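Local coordinates for protein ALKF (Bacillus cereus, PDB 3ZBO) that is of uncertain function but has affinity for branched DNA structures such as Holliday junctions and is related to the HEAT-like repeat DNA glycosylases, at residues E128-L142 with P170-V184. Residues are numbered along the deposited sequence; the frame is centred on the assembly and turned at random.
Sequences ELKMSAGWSCYCWLL and PERTKSAMNNFLNTV
Glu128 O is gripped by two donors: Ser132 N from its own helix, and the hydroxyl of Thr173, whose OG1 lies 3.0 Å away in the carbonyl plane, on a lone pair. The Glu128 side chain accepts a second bond from the same helix as Thr173. With CG anti to the backbone N (chi1 177°), the extended chain passes Pro170 and brings OE2 within 2.8 Å of Arg172 N. That bond is nearly straight and uses the anti lone pair. The carboxylate thus accepts a backbone N-H in the first turn of helix 171-187, and the helix end would be expected to stabilise its negative charge.

Further along, Trp135 fits as a knob among Thr173, Ala176, Met177 and Phe180. Met177 CG stands 3.5 Å from the centroid of the five-membered ring, almost on its normal, a CH-pi contact; the CE3/CZ3 edge of the six-membered ring is turned to the Phe180 face, an edge-to-face (T-shaped) pair with planes at 72°. Val184 CG2 covers the opposite Phe180 face. Phe180 in turn sits among Trp135, Tyr138, Cys139 and Leu142. Met158 and Val162 of helix 152-165 also touch Trp135, extending this core into the intervening helix. The small Ala176 is consistent with the close approach of the backbones, its CB lying 3.3 Å from Ser132 O. Beside it, a water accepts from Asn179 ND2 and donates to Ser136 OG, a polar bridge between the helices.

Axes 7.8 Å apart and only 7° from parallel, with reciprocal knobs-into-holes packing and one helix between them in sequence, fit neighbouring parallel helices of the HEAT-like alpha-solenoid shared with AlkD-like proteins.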
loop_
_atom_site.group_PDB
_atom_site.type_symbol
_atom_site.label_atom_id
_atom_site.label_comp_id
_atom_site.label_asym_id
_atom_site.label_seq_id
_atom_site.Cartn_x
_atom_site.Cartn_y
_atom_site.Cartn_z
ATOM N N GLU A 128 13.072 -1.242 5.845
ATOM C CA GLU A 128 11.995 -0.209 6.013
ATOM C C GLU A 128 10.878 -0.419 4.988
ATOM O O GLU A 128 9.666 -0.521 5.390
ATOM C CB GLU A 128 12.619 1.217 5.875
ATOM C CG GLU A 128 11.525 2.292 5.964
ATOM C CD GLU A 128 12.105 3.639 6.181
ATOM O OE1 GLU A 128 13.394 3.759 6.027
ATOM O OE2 GLU A 128 11.439 4.626 6.397
ATOM N N LEU A 129 11.201 -0.365 3.701
ATOM C CA LEU A 129 10.094 -0.309 2.762
ATOM C C LEU A 129 9.514 -1.684 2.498
ATOM O O LEU A 129 8.265 -1.791 2.189
ATOM C CB LEU A 129 10.595 0.252 1.441
ATOM C CG LEU A 129 10.986 1.735 1.485
ATOM C CD1 LEU A 129 11.641 2.207 0.224
ATOM C CD2 LEU A 129 9.700 2.567 1.705
ATOM N N LYS A 130 10.295 -2.763 2.648
ATOM C CA LYS A 130 9.654 -4.078 2.565
ATOM C C LYS A 130 8.663 -4.330 3.730
ATOM O O LYS A 130 7.529 -4.826 3.506
ATOM C CB LYS A 130 10.682 -5.246 2.641
ATOM C CG LYS A 130 11.398 -5.408 1.415
ATOM C CD LYS A 130 12.222 -6.784 1.564
ATOM C CE LYS A 130 13.338 -6.765 0.538
ATOM N NZ LYS A 130 13.920 -8.151 0.779
ATOM N N MET A 131 9.063 -3.876 4.927
ATOM C CA MET A 131 8.134 -4.018 6.043
ATOM C C MET A 131 6.923 -3.130 5.809
ATOM O O MET A 131 5.830 -3.542 6.146
ATOM C CB MET A 131 8.783 -3.599 7.392
ATOM C CG MET A 131 9.912 -4.643 7.664
ATOM S SD MET A 131 10.597 -4.407 9.347
ATOM C CE MET A 131 11.371 -2.784 9.265
ATOM N N SER A 132 7.150 -1.907 5.320
ATOM C CA SER A 132 5.980 -1.016 5.026
ATOM C C SER A 132 5.021 -1.710 4.049
ATOM O O SER A 132 3.791 -1.645 4.235
ATOM C CB SER A 132 6.492 0.293 4.405
ATOM O OG SER A 132 5.389 1.192 4.341
ATOM N N ALA A 133 5.550 -2.372 3.025
ATOM C CA ALA A 133 4.686 -3.072 2.061
ATOM C C ALA A 133 3.963 -4.233 2.740
ATOM O O ALA A 133 2.771 -4.441 2.435
ATOM C CB ALA A 133 5.511 -3.617 0.872
ATOM N N GLY A 134 4.636 -4.954 3.674
ATOM C CA GLY A 134 3.971 -6.094 4.249
ATOM C C GLY A 134 2.818 -5.622 5.166
ATOM O O GLY A 134 1.729 -6.215 5.071
ATOM N N TRP A 135 3.025 -4.593 6.007
ATOM C CA TRP A 135 1.902 -4.027 6.870
ATOM C C TRP A 135 0.847 -3.471 5.970
ATOM O O TRP A 135 -0.355 -3.687 6.248
ATOM C CB TRP A 135 2.466 -2.969 7.797
ATOM C CG TRP A 135 3.343 -3.581 8.891
ATOM C CD1 TRP A 135 4.696 -3.522 9.035
ATOM C CD2 TRP A 135 2.844 -4.275 10.071
ATOM N NE1 TRP A 135 5.087 -4.198 10.184
ATOM C CE2 TRP A 135 3.964 -4.640 10.840
ATOM C CE3 TRP A 135 1.544 -4.602 10.537
ATOM C CZ2 TRP A 135 3.867 -5.327 12.069
ATOM C CZ3 TRP A 135 1.414 -5.275 11.731
ATOM C CH2 TRP A 135 2.555 -5.651 12.521
ATOM N N SER A 136 1.251 -2.760 4.884
ATOM C CA SER A 136 0.241 -2.183 3.981
ATOM C C SER A 136 -0.630 -3.305 3.349
ATOM O O SER A 136 -1.835 -3.130 3.272
ATOM C CB SER A 136 0.889 -1.366 2.866
ATOM O OG SER A 136 1.597 -0.205 3.432
ATOM N N CYS A 137 0.023 -4.373 2.923
ATOM C CA CYS A 137 -0.753 -5.463 2.293
ATOM C C CYS A 137 -1.772 -5.961 3.267
ATOM O O CYS A 137 -2.922 -6.197 2.798
ATOM C CB CYS A 137 0.267 -6.525 1.964
ATOM S SG CYS A 137 -0.537 -7.964 1.138
ATOM N N TYR A 138 -1.441 -6.112 4.546
ATOM C CA TYR A 138 -2.485 -6.544 5.486
ATOM C C TYR A 138 -3.651 -5.561 5.525
ATOM O O TYR A 138 -4.815 -5.966 5.668
ATOM C CB TYR A 138 -2.005 -6.821 6.910
ATOM C CG TYR A 138 -1.520 -8.234 7.056
ATOM C CD1 TYR A 138 -0.192 -8.580 6.759
ATOM C CD2 TYR A 138 -2.437 -9.238 7.410
ATOM C CE1 TYR A 138 0.196 -9.921 6.880
ATOM C CE2 TYR A 138 -1.987 -10.586 7.565
ATOM C CZ TYR A 138 -0.726 -10.871 7.282
ATOM O OH TYR A 138 -0.358 -12.196 7.428
ATOM N N CYS A 139 -3.363 -4.266 5.515
ATOM C CA CYS A 139 -4.491 -3.299 5.516
ATOM C C CYS A 139 -5.369 -3.529 4.295
ATOM O O CYS A 139 -6.609 -3.481 4.444
ATOM C CB CYS A 139 -3.976 -1.870 5.464
ATOM S SG CYS A 139 -2.978 -1.397 6.856
ATOM N N TRP A 140 -4.802 -3.788 3.092
ATOM C CA TRP A 140 -5.616 -3.965 1.907
ATOM C C TRP A 140 -6.346 -5.279 1.989
ATOM O O TRP A 140 -7.522 -5.335 1.541
ATOM C CB TRP A 140 -4.743 -3.931 0.616
ATOM C CG TRP A 140 -3.805 -2.728 0.626
ATOM C CD1 TRP A 140 -2.509 -2.787 0.139
ATOM C CD2 TRP A 140 -3.981 -1.381 1.135
ATOM N NE1 TRP A 140 -1.873 -1.558 0.283
ATOM C CE2 TRP A 140 -2.708 -0.712 0.957
ATOM C CE3 TRP A 140 -5.031 -0.686 1.848
ATOM C CZ2 TRP A 140 -2.515 0.628 1.293
ATOM C CZ3 TRP A 140 -4.834 0.594 2.203
ATOM C CH2 TRP A 140 -3.559 1.275 1.963
ATOM N N LEU A 141 -5.713 -6.314 2.542
ATOM C CA LEU A 141 -6.426 -7.630 2.670
ATOM C C LEU A 141 -7.602 -7.502 3.632
ATOM O O LEU A 141 -8.706 -8.053 3.357
ATOM C CB LEU A 141 -5.465 -8.653 3.268
ATOM C CG LEU A 141 -4.377 -9.134 2.346
ATOM C CD1 LEU A 141 -3.491 -9.971 3.191
ATOM C CD2 LEU A 141 -4.946 -9.927 1.181
ATOM N N LEU A 142 -7.445 -6.768 4.721
ATOM C CA LEU A 142 -8.583 -6.665 5.720
ATOM C C LEU A 142 -9.747 -5.935 5.061
ATOM O O LEU A 142 -10.893 -6.129 5.503
ATOM C CB LEU A 142 -8.072 -5.899 6.895
ATOM C CG LEU A 142 -7.172 -6.712 7.765
ATOM C CD1 LEU A 142 -6.378 -5.827 8.758
ATOM C CD2 LEU A 142 -7.895 -7.902 8.515
ATOM N N PRO A 170 11.379 1.922 11.619
ATOM C CA PRO A 170 11.708 2.882 10.570
ATOM C C PRO A 170 10.525 3.710 10.161
ATOM O O PRO A 170 9.394 3.236 10.320
ATOM C CB PRO A 170 12.177 1.963 9.409
ATOM C CG PRO A 170 12.564 0.637 10.043
ATOM C CD PRO A 170 11.604 0.522 11.220
ATOM N N GLU A 171 10.770 4.902 9.701
ATOM C CA GLU A 171 9.703 5.894 9.488
ATOM C C GLU A 171 8.564 5.371 8.629
ATOM O O GLU A 171 7.394 5.513 8.984
ATOM C CB GLU A 171 10.148 7.236 8.946
ATOM C CG GLU A 171 11.365 7.804 9.747
ATOM C CD GLU A 171 11.076 8.027 11.228
ATOM O OE1 GLU A 171 9.922 8.366 11.606
ATOM O OE2 GLU A 171 12.056 7.941 12.068
ATOM N N ARG A 172 8.875 4.838 7.447
ATOM C CA ARG A 172 7.756 4.413 6.617
ATOM C C ARG A 172 7.068 3.218 7.175
ATOM O O ARG A 172 5.829 3.039 6.964
ATOM C CB ARG A 172 8.202 4.093 5.175
ATOM C CG ARG A 172 8.693 5.308 4.424
ATOM C CD ARG A 172 7.937 6.639 4.525
ATOM N NE ARG A 172 6.482 6.380 4.403
ATOM C CZ ARG A 172 5.625 7.383 4.392
ATOM N NH1 ARG A 172 6.079 8.694 4.372
ATOM N NH2 ARG A 172 4.329 7.086 4.446
ATOM N N THR A 173 7.749 2.379 7.932
ATOM C CA THR A 173 7.140 1.231 8.567
ATOM C C THR A 173 6.069 1.768 9.548
ATOM O O THR A 173 4.981 1.161 9.705
ATOM C CB THR A 173 8.202 0.339 9.251
ATOM O OG1 THR A 173 9.276 0.137 8.339
ATOM C CG2 THR A 173 7.572 -1.001 9.574
ATOM N N LYS A 174 6.400 2.829 10.308
ATOM C CA LYS A 174 5.502 3.372 11.316
ATOM C C LYS A 174 4.174 3.763 10.614
ATOM O O LYS A 174 3.093 3.545 11.172
ATOM C CB LYS A 174 6.042 4.723 11.853
ATOM C CG LYS A 174 7.242 4.597 12.719
ATOM C CD LYS A 174 7.583 6.039 13.197
ATOM C CE LYS A 174 8.826 6.034 14.041
ATOM N NZ LYS A 174 9.193 7.501 14.312
ATOM N N SER A 175 4.232 4.413 9.433
ATOM C CA SER A 175 3.003 4.818 8.727
ATOM C C SER A 175 2.176 3.598 8.421
ATOM O O SER A 175 0.934 3.631 8.653
ATOM C CB SER A 175 3.426 5.531 7.437
ATOM O OG SER A 175 2.246 5.663 6.583
ATOM N N ALA A 176 2.780 2.530 7.931
ATOM C CA ALA A 176 1.985 1.369 7.589
ATOM C C ALA A 176 1.474 0.626 8.806
ATOM O O ALA A 176 0.313 0.107 8.776
ATOM C CB ALA A 176 2.866 0.366 6.712
ATOM N N MET A 177 2.261 0.560 9.870
ATOM C CA MET A 177 1.745 -0.114 11.118
ATOM C C MET A 177 0.565 0.740 11.668
ATOM O O MET A 177 -0.365 0.167 12.246
ATOM C CB MET A 177 2.906 -0.108 12.135
ATOM C CG MET A 177 3.898 -1.162 11.818
ATOM S SD MET A 177 5.192 -0.899 13.146
ATOM C CE MET A 177 5.865 -2.561 13.272
ATOM N N ASN A 178 0.665 2.092 11.559
ATOM C CA ASN A 178 -0.468 2.903 12.021
ATOM C C ASN A 178 -1.751 2.634 11.218
ATOM O O ASN A 178 -2.852 2.572 11.835
ATOM C CB ASN A 178 -0.057 4.407 11.965
ATOM C CG ASN A 178 -1.051 5.310 12.682
ATOM O OD1 ASN A 178 -1.865 5.997 12.003
ATOM N ND2 ASN A 178 -0.928 5.331 13.960
ATOM N N ASN A 179 -1.545 2.499 9.905
ATOM C CA ASN A 179 -2.663 2.150 9.009
ATOM C C ASN A 179 -3.210 0.776 9.498
ATOM O O ASN A 179 -4.474 0.608 9.557
ATOM C CB ASN A 179 -2.132 2.179 7.538
ATOM C CG ASN A 179 -3.212 1.982 6.520
ATOM O OD1 ASN A 179 -4.389 2.118 6.849
ATOM N ND2 ASN A 179 -2.815 1.792 5.243
ATOM N N PHE A 180 -2.347 -0.156 9.846
ATOM C CA PHE A 180 -2.851 -1.453 10.293
ATOM C C PHE A 180 -3.726 -1.265 11.568
ATOM O O PHE A 180 -4.770 -1.922 11.663
ATOM C CB PHE A 180 -1.617 -2.389 10.482
ATOM C CG PHE A 180 -1.982 -3.772 10.996
ATOM C CD1 PHE A 180 -2.335 -4.765 10.084
ATOM C CD2 PHE A 180 -1.926 -4.016 12.341
ATOM C CE1 PHE A 180 -2.637 -6.064 10.535
ATOM C CE2 PHE A 180 -2.227 -5.309 12.817
ATOM C CZ PHE A 180 -2.599 -6.363 11.906
ATOM N N LEU A 181 -3.300 -0.488 12.546
ATOM C CA LEU A 181 -4.129 -0.245 13.749
ATOM C C LEU A 181 -5.494 0.278 13.335
ATOM O O LEU A 181 -6.512 -0.212 13.806
ATOM C CB LEU A 181 -3.518 0.828 14.697
ATOM C CG LEU A 181 -2.157 0.464 15.261
ATOM C CD1 LEU A 181 -1.932 1.590 16.312
ATOM C CD2 LEU A 181 -2.203 -0.962 16.049
ATOM N N ASN A 182 -5.504 1.300 12.465
ATOM C CA ASN A 182 -6.797 1.836 12.041
ATOM C C ASN A 182 -7.636 0.865 11.323
ATOM O O ASN A 182 -8.824 0.799 11.577
ATOM C CB ASN A 182 -6.552 2.947 11.015
ATOM C CG ASN A 182 -6.361 4.262 11.576
ATOM O OD1 ASN A 182 -7.390 4.975 11.789
ATOM N ND2 ASN A 182 -5.141 4.762 11.500
ATOM N N THR A 183 -7.038 0.029 10.486
ATOM C CA THR A 183 -7.788 -0.877 9.608
ATOM C C THR A 183 -8.322 -2.018 10.439
ATOM O O THR A 183 -9.475 -2.448 10.213
ATOM C CB THR A 183 -6.880 -1.392 8.476
ATOM O OG1 THR A 183 -6.453 -0.258 7.713
ATOM C CG2 THR A 183 -7.759 -2.269 7.539
ATOM N N VAL A 184 -7.520 -2.570 11.363
ATOM C CA VAL A 184 -8.043 -3.678 12.249
ATOM C C VAL A 184 -9.235 -3.095 13.029
ATOM O O VAL A 184 -10.285 -3.738 13.129
ATOM C CB VAL A 184 -6.963 -4.217 13.212
ATOM C CG1 VAL A 184 -7.656 -5.202 14.223
ATOM C CG2 VAL A 184 -5.865 -4.978 12.384
HETATM O O HOH W 1 -0.001 1.815 4.713
#